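Local coordinates for NAD-dependent protein deacylase 2 (Archaeoglobus fulgidus, PDB 4TWJ) that removes acyl groups from lysine side chains in an NAD-dependent reaction, including the acetyl group of the archaeal chromatin protein Alba, whose DNA affinity thereby rises, at residues A51-F56 with L164-P168; W64-M68 with F142-P148; L117-M121 with P160-L164; C126-E131 with C150-G154. All coordinates share one frame. Numbering follows the deposited sequence.

Interaction 1. Residues A51-F56 with L164-P168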
# COMPACT_ATOMS: atom_id res chain seq x y z
N ALA A 51 11.73 -7.57 9.84
CA ALA A 51 10.77 -6.48 9.64
C ALA A 51 9.93 -6.09 10.87
O ALA A 51 8.88 -5.47 10.72
CB ALA A 51 9.84 -6.84 8.48
N SER A 52 10.41 -6.43 12.06
CA SER A 52 9.72 -6.07 13.31
C SER A 52 10.54 -5.11 14.15
O SER A 52 11.77 -5.02 13.99
CB SER A 52 9.40 -7.33 14.12
OG SER A 52 10.55 -7.84 14.77
N ILE A 53 9.88 -4.40 15.06
CA ILE A 53 10.55 -3.44 15.93
C ILE A 53 11.50 -4.13 16.91
O ILE A 53 12.60 -3.63 17.17
CB ILE A 53 9.56 -2.50 16.66
CG1 ILE A 53 10.30 -1.40 17.43
CG2 ILE A 53 8.63 -3.27 17.60
CD1 ILE A 53 11.15 -0.51 16.56
N SER A 54 11.11 -5.29 17.44
CA SER A 54 12.00 -6.06 18.31
C SER A 54 13.24 -6.52 17.53
O SER A 54 14.35 -6.50 18.05
CB SER A 54 11.28 -7.25 18.94
OG SER A 54 10.73 -8.11 17.96
N GLY A 55 13.03 -6.93 16.28
CA GLY A 55 14.14 -7.31 15.40
C GLY A 55 15.08 -6.15 15.13
O GLY A 55 16.30 -6.29 15.21
N PHE A 56 14.50 -5.00 14.80
CA PHE A 56 15.29 -3.80 14.53
C PHE A 56 16.12 -3.37 15.73
O PHE A 56 17.28 -2.96 15.58
CB PHE A 56 14.40 -2.64 14.08
CG PHE A 56 15.17 -1.44 13.62
CD1 PHE A 56 15.59 -1.32 12.30
CD2 PHE A 56 15.49 -0.43 14.52
CE1 PHE A 56 16.31 -0.22 11.89
CE2 PHE A 56 16.22 0.68 14.10
CZ PHE A 56 16.63 0.78 12.79
N LEU A 164 7.01 -0.80 11.43
CA LEU A 164 7.46 -2.19 11.45
C LEU A 164 6.44 -3.03 12.19
O LEU A 164 5.62 -2.50 12.94
CB LEU A 164 8.82 -2.31 12.14
CG LEU A 164 9.95 -1.51 11.49
CD1 LEU A 164 11.23 -1.68 12.30
CD2 LEU A 164 10.15 -1.93 10.05
N PHE A 165 6.49 -4.34 11.98
CA PHE A 165 5.63 -5.24 12.76
C PHE A 165 5.88 -5.01 14.25
O PHE A 165 7.03 -4.84 14.67
CB PHE A 165 5.86 -6.70 12.36
CG PHE A 165 5.22 -7.07 11.05
CD1 PHE A 165 3.90 -7.50 11.01
CD2 PHE A 165 5.92 -6.96 9.86
CE1 PHE A 165 3.29 -7.83 9.81
CE2 PHE A 165 5.32 -7.29 8.65
CZ PHE A 165 4.01 -7.72 8.62
N GLY A 166 4.80 -4.95 15.02
CA GLY A 166 4.88 -4.68 16.45
C GLY A 166 4.76 -3.21 16.83
O GLY A 166 4.76 -2.90 18.02
N GLU A 167 4.65 -2.32 15.85
CA GLU A 167 4.46 -0.90 16.10
C GLU A 167 3.02 -0.48 15.79
O GLU A 167 2.40 -1.04 14.89
CB GLU A 167 5.40 -0.05 15.24
CG GLU A 167 6.87 -0.28 15.51
CD GLU A 167 7.74 0.80 14.91
OE1 GLU A 167 8.20 1.69 15.66
OE2 GLU A 167 7.96 0.77 13.68
N PRO A 168 2.51 0.53 16.51
CA PRO A 168 1.20 1.07 16.16
C PRO A 168 1.29 1.93 14.91
O PRO A 168 2.37 2.41 14.55
CB PRO A 168 0.84 1.92 17.38
CG PRO A 168 2.15 2.38 17.90
CD PRO A 168 3.12 1.25 17.64
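Leu-164 opens the 164-168 loop with its side chain directed at the other segment: CB lies 3.5 Å from Ala-51 O, and CD1 reaches Phe-56 CB at 3.8 Å and Ile-53 CD1 at 4.4 Å. Phe-165 carries the backbone pairing. Its N donates to Ala-51 O at 2.9 Å and its O accepts from Ile-53 N, also at 2.9 Å, so that Ser-52, between the two bonds, forms a single beta bridge with Phe-165 (CA to CA 4.2 Å). The CA of Ser-52 adds a CA-H...O contact of 3.3 Å to Phe-165 O. This bridge comes just before helix 53-58, where Ser-52 is the N-cap: its OG accepts from Gly-55 N at 3.0 Å and also bonds to the Glu-48 carbonyl. The ring of Phe-165 has Ala-51 CB 4.2 Å from its CD2, and both residues pack on the acylated side chain of the bound histone peptide, so the contact forms part of the sirtuin substrate cleft. Gly-166 takes the positive phi (92°) of a type II turn spanning Leu-164 to Glu-167, and a CB there would press on Ile-53 CG2. Glu-167 N closes the turn on Leu-164 O at 3.1 Å; its OE2 accepts from Leu-164 N at 2.9 Å and forms a salt bridge with Lys-159, while CG rests 3.7 Å from Ile-53 CB. The backbones of Gly-166 and Glu-167 hydrogen-bond to the peptide.

Interaction 2. Residues W64-M68 with F142-P148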
# COMPACT_ATOMS: atom_id res chain seq x y z
N TRP A 64 18.40 -3.57 7.45
CA TRP A 64 18.92 -2.87 6.29
C TRP A 64 19.44 -3.82 5.20
O TRP A 64 19.23 -3.57 4.01
CB TRP A 64 19.99 -1.86 6.71
CG TRP A 64 19.39 -0.63 7.32
CD1 TRP A 64 19.54 -0.17 8.60
CD2 TRP A 64 18.51 0.29 6.66
NE1 TRP A 64 18.82 0.99 8.77
CE2 TRP A 64 18.18 1.29 7.59
CE3 TRP A 64 17.99 0.37 5.37
CZ2 TRP A 64 17.33 2.36 7.28
CZ3 TRP A 64 17.16 1.42 5.05
CH2 TRP A 64 16.84 2.41 6.00
N GLU A 65 20.09 -4.91 5.59
CA GLU A 65 20.55 -5.91 4.62
C GLU A 65 19.35 -6.59 3.95
O GLU A 65 19.38 -6.86 2.75
CB GLU A 65 21.45 -6.96 5.30
CG GLU A 65 22.76 -6.40 5.83
CD GLU A 65 23.75 -6.02 4.74
OE1 GLU A 65 24.71 -5.26 5.05
OE2 GLU A 65 23.59 -6.47 3.59
N PHE A 66 18.30 -6.85 4.72
CA PHE A 66 17.06 -7.39 4.16
C PHE A 66 16.44 -6.42 3.16
O PHE A 66 16.02 -6.82 2.08
CB PHE A 66 16.06 -7.70 5.28
CG PHE A 66 14.70 -8.10 4.79
CD1 PHE A 66 14.51 -9.32 4.15
CD2 PHE A 66 13.61 -7.26 4.98
CE1 PHE A 66 13.25 -9.69 3.69
CE2 PHE A 66 12.35 -7.63 4.53
CZ PHE A 66 12.17 -8.84 3.88
N SER A 67 16.43 -5.13 3.50
CA SER A 67 15.88 -4.10 2.62
C SER A 67 16.67 -3.98 1.31
O SER A 67 16.08 -3.72 0.26
CB SER A 67 15.85 -2.74 3.34
OG SER A 67 14.99 -2.77 4.46
N MET A 68 17.98 -4.19 1.38
CA MET A 68 18.83 -4.17 0.19
C MET A 68 18.49 -5.32 -0.75
O MET A 68 18.51 -5.15 -1.97
CB MET A 68 20.30 -4.25 0.57
CG MET A 68 20.84 -2.97 1.20
SD MET A 68 22.44 -3.22 1.98
CE MET A 68 22.75 -1.56 2.57
N PHE A 142 23.33 3.21 0.20
CA PHE A 142 22.44 2.06 0.30
C PHE A 142 22.52 1.17 -0.94
O PHE A 142 22.61 -0.05 -0.82
CB PHE A 142 21.01 2.55 0.52
CG PHE A 142 19.98 1.46 0.55
CD1 PHE A 142 19.76 0.73 1.70
CD2 PHE A 142 19.21 1.18 -0.58
CE1 PHE A 142 18.80 -0.27 1.73
CE2 PHE A 142 18.25 0.19 -0.55
CZ PHE A 142 18.04 -0.54 0.61
N ASN A 143 22.52 1.78 -2.12
CA ASN A 143 22.60 1.02 -3.37
C ASN A 143 23.95 0.30 -3.56
O ASN A 143 24.03 -0.67 -4.32
CB ASN A 143 22.30 1.92 -4.58
CG ASN A 143 20.83 2.32 -4.66
OD1 ASN A 143 19.96 1.69 -4.07
ND2 ASN A 143 20.55 3.37 -5.42
N LYS A 144 24.99 0.78 -2.86
CA LYS A 144 26.31 0.14 -2.82
C LYS A 144 26.45 -0.86 -1.67
O LYS A 144 27.53 -1.43 -1.46
CB LYS A 144 27.41 1.18 -2.62
CG LYS A 144 27.41 2.33 -3.61
CD LYS A 144 27.78 1.87 -5.00
CE LYS A 144 28.59 2.95 -5.71
NZ LYS A 144 27.94 4.29 -5.64
N GLY A 145 25.39 -1.06 -0.89
CA GLY A 145 25.42 -2.00 0.22
C GLY A 145 26.01 -1.44 1.51
O GLY A 145 26.35 -2.19 2.42
N GLU A 146 26.11 -0.12 1.59
CA GLU A 146 26.55 0.53 2.82
C GLU A 146 25.31 0.91 3.61
O GLU A 146 24.51 1.71 3.15
CB GLU A 146 27.42 1.74 2.51
CG GLU A 146 28.82 1.33 2.05
CD GLU A 146 29.53 2.38 1.22
OE1 GLU A 146 30.77 2.30 1.13
OE2 GLU A 146 28.85 3.28 0.66
N ILE A 147 25.14 0.32 4.79
CA ILE A 147 23.90 0.54 5.55
C ILE A 147 23.85 1.96 6.09
O ILE A 147 24.89 2.55 6.40
CB ILE A 147 23.71 -0.47 6.71
CG1 ILE A 147 24.79 -0.31 7.78
CG2 ILE A 147 23.67 -1.90 6.18
CD1 ILE A 147 24.40 -0.87 9.13
N PRO A 148 22.64 2.52 6.21
CA PRO A 148 22.51 3.82 6.86
C PRO A 148 23.12 3.82 8.26
O PRO A 148 22.89 2.90 9.05
CB PRO A 148 20.99 4.02 6.92
CG PRO A 148 20.50 3.28 5.72
CD PRO A 148 21.36 2.06 5.64
O HOH W 1 20.75 1.98 10.66
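Helix 60-73 offers a ridge of Trp-64 and Met-68 to the concave turn that follows helix 139-143. Pro-148 points its CG-CD edge at one face of the Trp-64 indole, with CG 3.5 Å from the centroid of the six-membered ring and almost on its normal, a CH-pi contact. Phe-142 meets the edge of the same indole (Trp-64 CE3 to Phe-142 CE1, 3.8 Å), its ring tilted at 74° to it. Met-68, extended beyond chi1, is the main bump: its CE enters the hollow of the turn, 3.4 Å from Gly-145 C and 3.7 Å from both Glu-146 C and Ile-147 CG2. Gly-145, with positive phi, ends the helix in a Schellman motif and so shapes that hollow. On the way in, Met-68 CG lies 3.4 Å from Phe-142 CE1, and SD makes an oblique Met-aromatic contact with the ring. Ile-147 CG2 fills the gap beside Trp-64 CB at 3.7 Å. Ser-67 and Phe-142 also pack on the acylated side chain of the bound peptide. Trp-64 NE1 bonds to Val-158 O and, weakly, to water 1 at 2.9 Å. Contact between the segments is mostly apolar and aromatic, so the fit rests on shape rather than paired charges.

Interaction 3. Residues L117-M121 with P160-L164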
# COMPACT_ATOMS: atom_id res chain seq x y z
N LEU A 117 -0.52 3.84 5.33
CA LEU A 117 -0.79 3.18 6.61
C LEU A 117 0.47 2.79 7.36
O LEU A 117 0.50 2.83 8.59
CB LEU A 117 -1.62 1.91 6.39
CG LEU A 117 -3.03 2.11 5.84
CD1 LEU A 117 -3.66 0.74 5.63
CD2 LEU A 117 -3.88 2.96 6.76
N HIS A 118 1.51 2.42 6.62
CA HIS A 118 2.75 1.94 7.23
C HIS A 118 3.92 2.89 7.02
O HIS A 118 5.08 2.49 7.14
CB HIS A 118 3.07 0.55 6.71
CG HIS A 118 2.00 -0.45 7.01
ND1 HIS A 118 1.68 -1.48 6.16
CD2 HIS A 118 1.18 -0.58 8.08
CE1 HIS A 118 0.71 -2.20 6.69
NE2 HIS A 118 0.39 -1.68 7.86
N GLY A 119 3.61 4.15 6.74
CA GLY A 119 4.63 5.17 6.50
C GLY A 119 5.39 4.95 5.21
O GLY A 119 4.86 4.38 4.26
N SER A 120 6.64 5.41 5.19
CA SER A 120 7.47 5.28 4.00
C SER A 120 8.94 5.48 4.34
O SER A 120 9.27 5.89 5.45
CB SER A 120 7.08 6.31 2.94
OG SER A 120 7.56 7.59 3.28
N MET A 121 9.81 5.21 3.37
CA MET A 121 11.25 5.35 3.55
C MET A 121 11.73 6.80 3.46
O MET A 121 12.89 7.08 3.75
CB MET A 121 12.00 4.54 2.48
CG MET A 121 11.72 3.05 2.52
SD MET A 121 12.33 2.27 4.02
CE MET A 121 14.08 2.60 3.91
N PRO A 160 13.88 4.07 9.48
CA PRO A 160 12.99 4.84 8.61
C PRO A 160 11.63 5.03 9.27
O PRO A 160 11.25 4.22 10.12
CB PRO A 160 12.88 3.96 7.36
CG PRO A 160 13.08 2.58 7.86
CD PRO A 160 14.00 2.67 9.04
N ARG A 161 10.91 6.07 8.88
CA ARG A 161 9.56 6.30 9.41
C ARG A 161 8.55 5.37 8.74
O ARG A 161 7.57 5.79 8.12
CB ARG A 161 9.18 7.78 9.27
CG ARG A 161 9.99 8.65 10.20
CD ARG A 161 9.49 10.08 10.25
NE ARG A 161 10.44 10.91 10.99
CZ ARG A 161 10.42 12.25 11.02
NH1 ARG A 161 9.49 12.93 10.36
NH2 ARG A 161 11.34 12.90 11.72
N VAL A 162 8.84 4.08 8.89
CA VAL A 162 8.01 3.00 8.42
C VAL A 162 7.47 2.31 9.66
O VAL A 162 8.19 2.18 10.66
CB VAL A 162 8.84 2.01 7.58
CG1 VAL A 162 8.12 0.68 7.38
CG2 VAL A 162 9.21 2.63 6.24
N VAL A 163 6.22 1.87 9.60
CA VAL A 163 5.65 1.07 10.67
C VAL A 163 6.17 -0.36 10.50
O VAL A 163 5.82 -1.03 9.54
CB VAL A 163 4.11 1.07 10.62
CG1 VAL A 163 3.54 0.20 11.74
CG2 VAL A 163 3.58 2.49 10.71
N LEU A 164 7.01 -0.80 11.43
CA LEU A 164 7.46 -2.19 11.45
C LEU A 164 6.44 -3.03 12.19
O LEU A 164 5.62 -2.50 12.94
CB LEU A 164 8.82 -2.31 12.14
CG LEU A 164 9.95 -1.51 11.49
CD1 LEU A 164 11.23 -1.68 12.30
CD2 LEU A 164 10.15 -1.93 10.05
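His-118 and Val-163 set the register of two short antiparallel runs: Val-163 N donates to His-118 O at 2.8 Å, and Ser-120 N donates to Arg-161 O at 3.1 Å. Between these bonds Gly-119 and Val-162 form a non-hydrogen-bonded pair, CA to CA 4.5 Å, with CA-H...O contacts to Arg-161 O and His-118 O. Gly-119 has positive phi, and a CB on it would clash with Arg-161 O. Met-121, in the m rotamer at all three angles, starts away from its partner but curls back, so that SD lies 3.8 Å from both Pro-160 CB and Val-162 CG2. Val-162, near t, also brings CG2 to 3.4 Å from Ser-120 O. Val-163, likewise t, faces His-118 with CB 4.1 Å from its CB. Arg-161 is the centre of an inverse gamma turn, and its extended t chi2 and chi3 carry the guanidinium out to Asp-125. His-118 (chi1 m, chi2 145°) directs ND1 to Gln-100 O. His-118 is the predicted proton acceptor, and it packs, with Val-162, on the acylated lysine of the bound peptide, to which Val-163 O also hydrogen-bonds: this is the substrate-binding wall of a sirtuin active site.

Interaction 4. Residues C126-E131 with C150-G154. With ZN (zinc ion), chain C.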
# COMPACT_ATOMS: atom_id res chain seq x y z
N CYS A 126 17.53 8.75 13.77
CA CYS A 126 18.46 7.99 14.61
C CYS A 126 17.83 7.78 15.98
O CYS A 126 17.47 8.75 16.66
CB CYS A 126 19.77 8.74 14.76
SG CYS A 126 20.92 7.96 15.92
N LEU A 127 17.69 6.52 16.39
CA LEU A 127 17.05 6.20 17.67
C LEU A 127 17.88 6.61 18.89
O LEU A 127 17.33 6.72 19.99
CB LEU A 127 16.73 4.71 17.75
CG LEU A 127 15.85 4.11 16.65
CD1 LEU A 127 15.47 2.68 17.01
CD2 LEU A 127 14.60 4.95 16.41
N ASP A 128 19.18 6.82 18.71
CA ASP A 128 20.06 7.17 19.82
C ASP A 128 20.13 8.68 20.08
O ASP A 128 19.93 9.11 21.22
CB ASP A 128 21.47 6.61 19.59
CG ASP A 128 21.54 5.11 19.86
OD1 ASP A 128 22.17 4.40 19.05
OD2 ASP A 128 20.98 4.65 20.88
N CYS A 129 20.41 9.48 19.05
CA CYS A 129 20.54 10.94 19.23
C CYS A 129 19.40 11.75 18.60
O CYS A 129 19.38 12.97 18.70
CB CYS A 129 21.88 11.42 18.67
SG CYS A 129 21.92 11.64 16.88
N HIS A 130 18.45 11.06 17.95
CA HIS A 130 17.21 11.66 17.43
C HIS A 130 17.42 12.59 16.22
O HIS A 130 16.54 13.37 15.86
CB HIS A 130 16.44 12.37 18.55
CG HIS A 130 16.40 11.58 19.83
ND1 HIS A 130 15.58 10.48 20.00
CD2 HIS A 130 17.08 11.73 20.99
CE1 HIS A 130 15.76 9.99 21.21
NE2 HIS A 130 16.67 10.73 21.83
N GLU A 131 18.58 12.48 15.57
CA GLU A 131 18.85 13.19 14.33
C GLU A 131 17.87 12.73 13.25
O GLU A 131 17.51 11.55 13.20
CB GLU A 131 20.29 12.92 13.87
CG GLU A 131 20.82 13.87 12.81
CD GLU A 131 21.10 15.27 13.34
OE1 GLU A 131 20.91 15.54 14.54
OE2 GLU A 131 21.53 16.11 12.53
N CYS A 150 24.10 6.85 11.42
CA CYS A 150 23.92 8.25 11.81
C CYS A 150 25.23 9.00 11.68
O CYS A 150 26.23 8.61 12.29
CB CYS A 150 23.42 8.33 13.23
SG CYS A 150 23.13 10.02 13.79
N ARG A 151 25.24 10.07 10.90
CA ARG A 151 26.46 10.85 10.70
C ARG A 151 26.85 11.62 11.96
O ARG A 151 28.04 11.80 12.23
CB ARG A 151 26.31 11.80 9.52
CG ARG A 151 27.58 12.59 9.20
CD ARG A 151 27.43 13.37 7.91
NE ARG A 151 27.45 12.52 6.72
CZ ARG A 151 28.48 12.35 5.89
NH1 ARG A 151 28.36 11.56 4.83
NH2 ARG A 151 29.64 12.98 6.09
N LYS A 152 25.87 12.07 12.73
CA LYS A 152 26.16 12.84 13.93
C LYS A 152 26.87 11.99 14.99
O LYS A 152 27.96 12.34 15.44
CB LYS A 152 24.89 13.46 14.52
CG LYS A 152 25.15 14.27 15.79
CD LYS A 152 23.95 15.12 16.18
CE LYS A 152 23.87 16.39 15.36
NZ LYS A 152 22.70 17.22 15.76
N CYS A 153 26.25 10.87 15.37
CA CYS A 153 26.73 10.09 16.52
C CYS A 153 27.32 8.71 16.16
O CYS A 153 27.90 8.06 17.03
CB CYS A 153 25.59 9.92 17.53
SG CYS A 153 24.40 8.62 17.13
N GLY A 154 27.17 8.29 14.91
CA GLY A 154 27.76 7.03 14.43
C GLY A 154 26.89 5.80 14.62
O GLY A 154 27.30 4.70 14.25
ZN ZN C . 22.58 9.59 16.01
O HOH W 2 22.35 18.72 13.24
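Lys-152 and Glu-131 bury the most surface here, followed by Cys-150. Glu-131 OE1 and Lys-152 NZ form a salt bridge of 2.7 Å, and water 2 joins the same pair by donating to Glu-131 OE2 at 2.8 Å and accepting from Lys-152 NZ at 3.0 Å. The bridge lies beside the metal: Lys-152 CD is 4.1 Å from Cys-129 SG, and Glu-131 CB is 4.1 Å from Cys-150 SG. Cys-150 SG is one of four thiolates that bind the zinc ion, with SG of Cys-126, Cys-129, Cys-150 and Cys-153 each 2.3 Å from ZN. The ligands come as two similar CxxC loops, the zinc module characteristic of sirtuins, the first cysteine of each in rotamer t and the second in p. Backbone amides support the sulfurs: Cys-129 N donates to Cys-126 SG at 3.5 Å, and Cys-153 N weakly to Cys-150 SG at 3.6 Å. The metal thus joins the turn between strands 123-126 and 132-134 to the loop running from helix 139-143 to strand 158-162.

Overall arrangement
Interactions 1, 2 and 4 lie beside the Rossmann-like parallel sheet; interaction 3 sits at the junction, after its edge strand 114-116. The consecutive helices 53-58 and 60-73 carry the first segments of interactions 1 and 2, and strand 158-162 of the antiparallel sheet leads from interaction 4 into interactions 3 and 1. Along the chain, interaction 4 nests inside interaction 3, interaction 2 crosses both, and interaction 1 spans interactions 2 and 4. Centres of interactions 1 and 3, which share Leu-164, are 10 Å apart; other pairs, 17 to 19 Å. Trp-64 touches Phe-56, Met-121 and Pro-160; Phe-56 touches Leu-127. Interactions 1, 2 and 3 each pack residues on the acylated peptide side chain, with interaction 4 farther out.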